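PDB 2H1Y: malonyl coenzyme A-acyl carrier protein transacylase, which probably transfers the malonyl group from malonyl-CoA to holo acyl carrier protein, releasing coenzyme A, to supply malonyl-ACP. Local coordinates for residues S80-A83 against Y84-N88; H37-A40 against K41-E45; E135-N139 against K140-M144. All coordinates share one frame; numbering follows the deposited sequence.

Contact 1 of 3, residues S80-A83 against Y84-N88; sequences SYIA and YQLLN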
loop_
_atom_site.group_PDB
_atom_site.type_symbol
_atom_site.label_atom_id
_atom_site.label_comp_id
_atom_site.label_asym_id
_atom_site.label_seq_id
_atom_site.Cartn_x
_atom_site.Cartn_y
_atom_site.Cartn_z
ATOM N N SER A 80 6.814 -7.431 -0.334
ATOM C CA SER A 80 5.866 -7.786 0.737
ATOM C C SER A 80 5.626 -9.300 0.818
ATOM O O SER A 80 5.689 -9.884 1.905
ATOM C CB SER A 80 4.542 -7.062 0.561
ATOM O OG SER A 80 4.691 -5.685 0.823
ATOM N N TYR A 81 5.386 -9.922 -0.343
ATOM C CA TYR A 81 5.121 -11.368 -0.434
ATOM C C TYR A 81 6.286 -12.141 0.132
ATOM O O TYR A 81 6.092 -13.020 0.958
ATOM C CB TYR A 81 4.851 -11.807 -1.883
ATOM C CG TYR A 81 4.370 -13.231 -1.996
ATOM C CD1 TYR A 81 5.279 -14.282 -2.173
ATOM C CD2 TYR A 81 2.998 -13.544 -1.915
ATOM C CE1 TYR A 81 4.860 -15.583 -2.261
ATOM C CE2 TYR A 81 2.551 -14.865 -2.007
ATOM C CZ TYR A 81 3.495 -15.881 -2.181
ATOM O OH TYR A 81 3.108 -17.206 -2.280
ATOM N N ILE A 82 7.496 -11.792 -0.316
ATOM C CA ILE A 82 8.718 -12.482 0.108
ATOM C C ILE A 82 8.964 -12.308 1.608
ATOM O O ILE A 82 9.189 -13.291 2.325
ATOM C CB ILE A 82 9.970 -12.059 -0.725
ATOM C CG1 ILE A 82 9.812 -12.527 -2.169
ATOM C CG2 ILE A 82 11.229 -12.628 -0.112
ATOM C CD1 ILE A 82 10.815 -11.970 -3.126
ATOM N N ALA A 83 8.905 -11.063 2.069
ATOM C CA ALA A 83 8.942 -10.766 3.503
ATOM C C ALA A 83 8.004 -11.683 4.283
ATOM O O ALA A 83 8.399 -12.237 5.315
ATOM C CB ALA A 83 8.578 -9.317 3.754
ATOM N N TYR A 84 6.776 -11.849 3.784
ATOM C CA TYR A 84 5.783 -12.680 4.467
ATOM C C TYR A 84 6.160 -14.178 4.528
ATOM O O TYR A 84 6.108 -14.793 5.602
ATOM C CB TYR A 84 4.403 -12.514 3.842
ATOM C CG TYR A 84 3.331 -13.287 4.583
ATOM C CD1 TYR A 84 3.195 -14.677 4.423
ATOM C CD2 TYR A 84 2.448 -12.631 5.438
ATOM C CE1 TYR A 84 2.199 -15.389 5.105
ATOM C CE2 TYR A 84 1.469 -13.312 6.108
ATOM C CZ TYR A 84 1.345 -14.692 5.940
ATOM O OH TYR A 84 0.368 -15.351 6.629
ATOM N N GLN A 85 6.519 -14.749 3.379
ATOM C CA GLN A 85 6.975 -16.148 3.289
ATOM C C GLN A 85 8.172 -16.476 4.185
ATOM O O GLN A 85 8.133 -17.423 4.977
ATOM C CB GLN A 85 7.340 -16.489 1.839
ATOM C CG GLN A 85 6.183 -16.426 0.848
ATOM C CD GLN A 85 4.905 -17.078 1.374
ATOM O OE1 GLN A 85 3.823 -16.520 1.218
ATOM N NE2 GLN A 85 5.029 -18.248 2.005
ATOM N N LEU A 86 9.241 -15.695 4.037
ATOM C CA LEU A 86 10.430 -15.842 4.861
ATOM C C LEU A 86 10.070 -15.798 6.342
ATOM O O LEU A 86 10.400 -16.721 7.095
ATOM C CB LEU A 86 11.455 -14.771 4.493
ATOM C CG LEU A 86 12.570 -15.082 3.471
ATOM C CD1 LEU A 86 12.335 -16.338 2.617
ATOM C CD2 LEU A 86 12.894 -13.883 2.603
ATOM N N LEU A 87 9.341 -14.766 6.755
ATOM C CA LEU A 87 8.961 -14.649 8.159
ATOM C C LEU A 87 8.056 -15.802 8.599
ATOM O O LEU A 87 8.382 -16.478 9.569
ATOM C CB LEU A 87 8.356 -13.268 8.491
ATOM C CG LEU A 87 7.902 -12.984 9.934
ATOM C CD1 LEU A 87 8.925 -13.444 10.959
ATOM C CD2 LEU A 87 7.604 -11.521 10.125
ATOM N N ASN A 88 6.959 -16.029 7.873
ATOM C CA ASN A 88 6.037 -17.148 8.103
ATOM C C ASN A 88 6.688 -18.534 8.252
ATOM O O ASN A 88 6.249 -19.346 9.055
ATOM C CB ASN A 88 5.006 -17.211 6.978
ATOM C CG ASN A 88 3.932 -18.277 7.213
ATOM O OD1 ASN A 88 3.128 -18.181 8.155
ATOM N ND2 ASN A 88 3.909 -19.286 6.360
#
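Over one face of the Tyr81 ring lies the carboxamide oxygen of Gln85, one helical turn further on. Gln85 OE1 stands 3.5 Å from Tyr81 CZ, nearer the phenolic rim than the ring centre, while Gln85 CG is 3.5 Å from Tyr81 CE1. The amide plane is inclined by 34° to the ring, so the two groups overlap at a slant and do not form a flat stack. The aromatic ring reaches this place because its CG lies anti to the backbone N (chi1 -171°), and the glutamine chain folds over it through a bend at chi2 (-44°). A flexible glutamine suits this partly exposed side, its CG packing by CE1 while OE1 reaches over the ring near CZ; Leu113 of helix 105-116 touches both residues, and the Phe119 ring also meets Tyr81. These residues lie in the C-terminal half of helix 69-90, a long helix of the alpha/beta core of the acyltransferase fold. Its i to i+4 backbone bonds run regularly here, with Gln85 N 3.0 Å from Tyr81 O and Leu86 N 3.0 Å from Ile82 O. On another side of the helix, Ile82 and Leu86 lie alongside each other and point the same way, Ile82 CG2 meeting Leu86 CD2 at 3.4 Å. Branched aliphatic chains fit this buried side, where Leu86 also touches Leu310 of helix 307-320. Ser80, buried as well, has its hydroxyl satisfied by a hydrogen bond with the carbonyl oxygen of Leu283, and Tyr84 directs its ring away from the turn onto Leu95 and Phe235.

Contact 2 of 3, residues H37-A40 against K41-E45; sequences HTLA and KELFE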
loop_
_atom_site.group_PDB
_atom_site.type_symbol
_atom_site.label_atom_id
_atom_site.label_comp_id
_atom_site.label_asym_id
_atom_site.label_seq_id
_atom_site.Cartn_x
_atom_site.Cartn_y
_atom_site.Cartn_z
ATOM N N HIS A 37 18.355 -15.867 0.656
ATOM C CA HIS A 37 17.363 -16.949 0.665
ATOM C C HIS A 37 16.977 -17.447 -0.725
ATOM O O HIS A 37 16.571 -16.667 -1.604
ATOM C CB HIS A 37 16.105 -16.534 1.436
ATOM C CG HIS A 37 16.386 -15.931 2.777
ATOM N ND1 HIS A 37 16.799 -14.622 2.934
ATOM C CD2 HIS A 37 16.320 -16.456 4.024
ATOM C CE1 HIS A 37 16.964 -14.363 4.218
ATOM N NE2 HIS A 37 16.681 -15.459 4.901
ATOM N N THR A 38 17.094 -18.760 -0.894
ATOM C CA THR A 38 16.665 -19.474 -2.096
ATOM C C THR A 38 15.209 -19.198 -2.434
ATOM O O THR A 38 14.859 -19.060 -3.606
ATOM C CB THR A 38 16.811 -21.002 -1.912
ATOM O OG1 THR A 38 18.107 -21.301 -1.370
ATOM C CG2 THR A 38 16.605 -21.735 -3.244
ATOM N N LEU A 39 14.363 -19.134 -1.410
ATOM C CA LEU A 39 12.938 -18.883 -1.619
ATOM C C LEU A 39 12.762 -17.533 -2.313
ATOM O O LEU A 39 11.974 -17.415 -3.251
ATOM C CB LEU A 39 12.182 -18.893 -0.294
ATOM C CG LEU A 39 10.758 -19.442 -0.236
ATOM C CD1 LEU A 39 10.241 -19.340 1.184
ATOM C CD2 LEU A 39 9.777 -18.770 -1.189
ATOM N N ALA A 40 13.515 -16.528 -1.865
ATOM C CA ALA A 40 13.426 -15.201 -2.444
ATOM C C ALA A 40 13.854 -15.265 -3.908
ATOM O O ALA A 40 13.213 -14.670 -4.777
ATOM C CB ALA A 40 14.294 -14.213 -1.664
ATOM N N LYS A 41 14.925 -16.006 -4.177
ATOM C CA LYS A 41 15.414 -16.150 -5.539
ATOM C C LYS A 41 14.330 -16.763 -6.429
ATOM O O LYS A 41 14.080 -16.294 -7.551
ATOM C CB LYS A 41 16.704 -16.983 -5.577
ATOM C CG LYS A 41 17.973 -16.210 -5.243
ATOM C CD LYS A 41 19.152 -17.145 -5.042
ATOM C CE LYS A 41 20.241 -16.500 -4.196
ATOM N NZ LYS A 41 20.717 -15.213 -4.792
ATOM N N GLU A 42 13.664 -17.789 -5.912
ATOM C CA GLU A 42 12.680 -18.510 -6.689
ATOM C C GLU A 42 11.457 -17.652 -7.040
ATOM O O GLU A 42 10.878 -17.776 -8.125
ATOM C CB GLU A 42 12.286 -19.762 -5.929
ATOM C CG GLU A 42 11.306 -20.671 -6.628
ATOM C CD GLU A 42 10.885 -21.801 -5.722
ATOM O OE1 GLU A 42 9.747 -22.295 -5.870
ATOM O OE2 GLU A 42 11.685 -22.178 -4.837
ATOM N N LEU A 43 11.076 -16.769 -6.130
ATOM C CA LEU A 43 9.890 -15.970 -6.349
ATOM C C LEU A 43 10.181 -14.861 -7.349
ATOM O O LEU A 43 9.317 -14.501 -8.149
ATOM C CB LEU A 43 9.314 -15.446 -5.030
ATOM C CG LEU A 43 8.766 -16.520 -4.071
ATOM C CD1 LEU A 43 8.812 -16.030 -2.635
ATOM C CD2 LEU A 43 7.349 -16.998 -4.436
ATOM N N PHE A 44 11.407 -14.350 -7.328
ATOM C CA PHE A 44 11.858 -13.422 -8.370
ATOM C C PHE A 44 11.744 -14.019 -9.780
ATOM O O PHE A 44 11.265 -13.349 -10.701
ATOM C CB PHE A 44 13.276 -12.909 -8.094
ATOM C CG PHE A 44 13.304 -11.613 -7.350
ATOM C CD1 PHE A 44 13.481 -11.589 -5.971
ATOM C CD2 PHE A 44 13.107 -10.414 -8.020
ATOM C CE1 PHE A 44 13.486 -10.393 -5.287
ATOM C CE2 PHE A 44 13.107 -9.216 -7.345
ATOM C CZ PHE A 44 13.298 -9.199 -5.977
ATOM N N GLU A 45 12.169 -15.276 -9.932
ATOM C CA GLU A 45 12.059 -15.993 -11.212
ATOM C C GLU A 45 10.610 -16.149 -11.623
ATOM O O GLU A 45 10.224 -15.726 -12.719
ATOM C CB GLU A 45 12.750 -17.359 -11.148
ATOM C CG GLU A 45 13.934 -17.548 -12.110
ATOM C CD GLU A 45 15.054 -16.505 -11.967
ATOM O OE1 GLU A 45 15.982 -16.545 -12.798
ATOM O OE2 GLU A 45 15.033 -15.645 -11.051
#
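The first turn of helix 38-51, with His37 at the N-cap position, brings the residues from His37 to Ala40 against those from Lys41 to Phe44. His37 leaves the helical conformation after helix 31-36, and its carbonyl oxygen receives the N-H of Lys41 (His37 O to Lys41 N, 3.1 Å). Thr38 O takes Glu42 N in the same way at 2.9 Å. The main side-chain meeting is between Leu39 and Leu43, which lie alongside each other and point the same way, Leu39 CD2 meeting Leu43 CD1 at 3.2 Å, tight for two methyl groups. With CG beside its own backbone N (chi1 -66°), Leu43 leans back over the preceding turn and puts CG 3.4 Å from Leu39 O. Leucine fits because its two branches can serve different neighbours: CD1 meets both Leu39 and Ile82 of helix 69-90, while CD2 turns to Tyr81 of that helix.

Ala40 O gathers several groups. Phe44 N bonds to it at 3.1 Å, Leu43 N adds a weaker and more bent bond at 3.3 Å, and the Phe44 ring presents its edge, CD1 lying 3.3 Å from Ala40 O with the oxygen in the ring plane. The faintly positive C-H rim of a phenylalanine suits a carbonyl oxygen. Tyr34 of the preceding helix 31-36 meets Phe44 edge-to-face, and Lys41 makes a cation-pi contact with that same tyrosine. Alanine at position 40 keeps the buried side slim enough for Ile82 to come close, whereas Thr38 and Glu42 are exposed and polar. Such a division into an apolar side and a polar side is typical of an amphipathic surface helix packed on the core of an alpha/beta domain.

Contact 3 of 3, residues E135-N139 against K140-M144; sequences EACAN and KDASM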
loop_
_atom_site.group_PDB
_atom_site.type_symbol
_atom_site.label_atom_id
_atom_site.label_comp_id
_atom_site.label_asym_id
_atom_site.label_seq_id
_atom_site.Cartn_x
_atom_site.Cartn_y
_atom_site.Cartn_z
ATOM N N GLU A 135 -3.827 4.515 -17.467
ATOM C CA GLU A 135 -4.715 4.704 -18.612
ATOM C C GLU A 135 -5.852 5.661 -18.285
ATOM O O GLU A 135 -6.134 6.578 -19.064
ATOM C CB GLU A 135 -5.288 3.375 -19.073
ATOM C CG GLU A 135 -4.255 2.399 -19.666
ATOM C CD GLU A 135 -4.814 0.981 -19.822
ATOM O OE1 GLU A 135 -6.004 0.735 -19.481
ATOM O OE2 GLU A 135 -4.050 0.109 -20.281
ATOM N N ALA A 136 -6.488 5.461 -17.131
ATOM C CA ALA A 136 -7.624 6.281 -16.739
ATOM C C ALA A 136 -7.220 7.721 -16.551
ATOM O O ALA A 136 -8.063 8.608 -16.665
ATOM C CB ALA A 136 -8.262 5.763 -15.474
ATOM N N CYS A 137 -5.940 7.955 -16.256
ATOM C CA CYS A 137 -5.460 9.319 -15.988
ATOM C C CYS A 137 -4.730 9.992 -17.162
ATOM O O CYS A 137 -4.535 11.207 -17.158
ATOM C CB CYS A 137 -4.590 9.360 -14.718
ATOM S SG CYS A 137 -5.494 9.111 -13.180
ATOM N N ALA A 138 -4.331 9.197 -18.149
ATOM C CA ALA A 138 -3.700 9.688 -19.376
ATOM C C ALA A 138 -4.422 10.902 -19.913
ATOM O O ALA A 138 -5.653 10.958 -19.896
ATOM C CB ALA A 138 -3.681 8.585 -20.446
ATOM N N ASN A 139 -3.649 11.864 -20.404
ATOM C CA ASN A 139 -4.195 13.063 -21.044
ATOM C C ASN A 139 -5.204 13.778 -20.133
ATOM O O ASN A 139 -6.288 14.175 -20.580
ATOM C CB ASN A 139 -4.845 12.739 -22.415
ATOM C CG ASN A 139 -4.026 11.740 -23.253
ATOM O OD1 ASN A 139 -2.902 12.037 -23.692
ATOM N ND2 ASN A 139 -4.602 10.554 -23.484
ATOM N N LYS A 140 -4.862 13.914 -18.854
ATOM C CA LYS A 140 -5.684 14.699 -17.938
ATOM C C LYS A 140 -4.835 15.695 -17.156
ATOM O O LYS A 140 -5.349 16.674 -16.595
ATOM C CB LYS A 140 -6.448 13.779 -16.998
ATOM C CG LYS A 140 -7.747 13.252 -17.573
ATOM C CD LYS A 140 -8.859 14.291 -17.411
ATOM C CE LYS A 140 -10.087 13.679 -16.753
ATOM N NZ LYS A 140 -10.755 14.659 -15.833
ATOM N N ASP A 141 -3.529 15.434 -17.171
ATOM C CA ASP A 141 -2.535 16.139 -16.370
ATOM C C ASP A 141 -2.802 15.929 -14.880
ATOM O O ASP A 141 -2.954 16.879 -14.095
ATOM C CB ASP A 141 -2.436 17.625 -16.727
ATOM C CG ASP A 141 -1.119 18.251 -16.240
ATOM O OD1 ASP A 141 -0.097 17.537 -16.241
ATOM O OD2 ASP A 141 -1.109 19.440 -15.843
ATOM N N ALA A 142 -2.861 14.658 -14.510
ATOM C CA ALA A 142 -3.268 14.281 -13.179
ATOM C C ALA A 142 -2.042 14.174 -12.303
ATOM O O ALA A 142 -0.965 13.780 -12.764
ATOM C CB ALA A 142 -4.016 12.960 -13.215
ATOM N N SER A 143 -2.205 14.538 -11.039
ATOM C CA SER A 143 -1.151 14.337 -10.073
ATOM C C SER A 143 -1.672 14.183 -8.650
ATOM O O SER A 143 -2.876 14.275 -8.397
ATOM C CB SER A 143 -0.144 15.480 -10.133
ATOM O OG SER A 143 1.046 15.065 -9.486
ATOM N N MET A 144 -0.743 13.930 -7.733
ATOM C CA MET A 144 -1.025 13.917 -6.305
ATOM C C MET A 144 -0.068 14.840 -5.531
ATOM O O MET A 144 1.090 15.037 -5.932
ATOM C CB MET A 144 -1.031 12.480 -5.792
ATOM C CG MET A 144 -2.351 11.775 -6.126
ATOM S SD MET A 144 -2.352 10.013 -5.857
ATOM C CE MET A 144 -2.774 9.882 -4.130
#
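Cys137 and Ala142 meet across the turn that carries the chain from helix 119-137 into strand 142-148, a local helix-to-strand connection. That strand belongs to the four-stranded antiparallel sheet of the ferredoxin-like subdomain, so the turn leads from the larger alpha/beta core into the smaller subdomain characteristic of FabD transacylases. Two small buried side chains close its base: Cys137 CB lies 3.9 Å from Ala142 CB, and the sulfur is close by, with Cys137 SG 4.1 Å from the same methyl. Small side chains suit this place, where the helix end and the strand start come close, and Val207 and Phe213 cover this pair from nearby loops.

Between them the backbone reverses through two residues in the left-handed helical region, Asn139 (phi 54°) and Asp141 (phi 63°). Asparagine and aspartate tolerate this conformation better than most residues, and both are exposed. Asp141 makes a backbone hydrogen bond with Lys182. Lys140, between the two, is polar enough for the surface, yet its side chain touches Phe213. The backbone sets Lys140 CB 3.2 Å from Cys137 O. With CG beside its own backbone N (chi1 -84°), the lysine chain starts out along the peptide before it, Lys140 CG standing 3.5 Å from Asn139 O, and a bend at chi2 then leaves Lys140 CD 4.1 Å from Asn139 O.

In the fold
The helices of contacts 1 and 2 pack on each other, the contact centres about 11 Å apart: helix 38-51 lies on helix 69-90 through Leu43 CD2 against Tyr81 CE1 (3.6 Å) and Ala40 CB against Ile82 CG2 (3.8 Å). Contact 3 is remote from both; its centre is about 33 Å from that of contact 1, on the opposite side of the chain's centre, and about 35 Å from that of contact 2. In this family the active site lies between the two subdomains, with the nucleophile probably in the turn between strand 99-102 and helix 105-116. Contact 1 packs against that helix, whereas contact 3 marks a crossing of the chain into the ferredoxin-like subdomain.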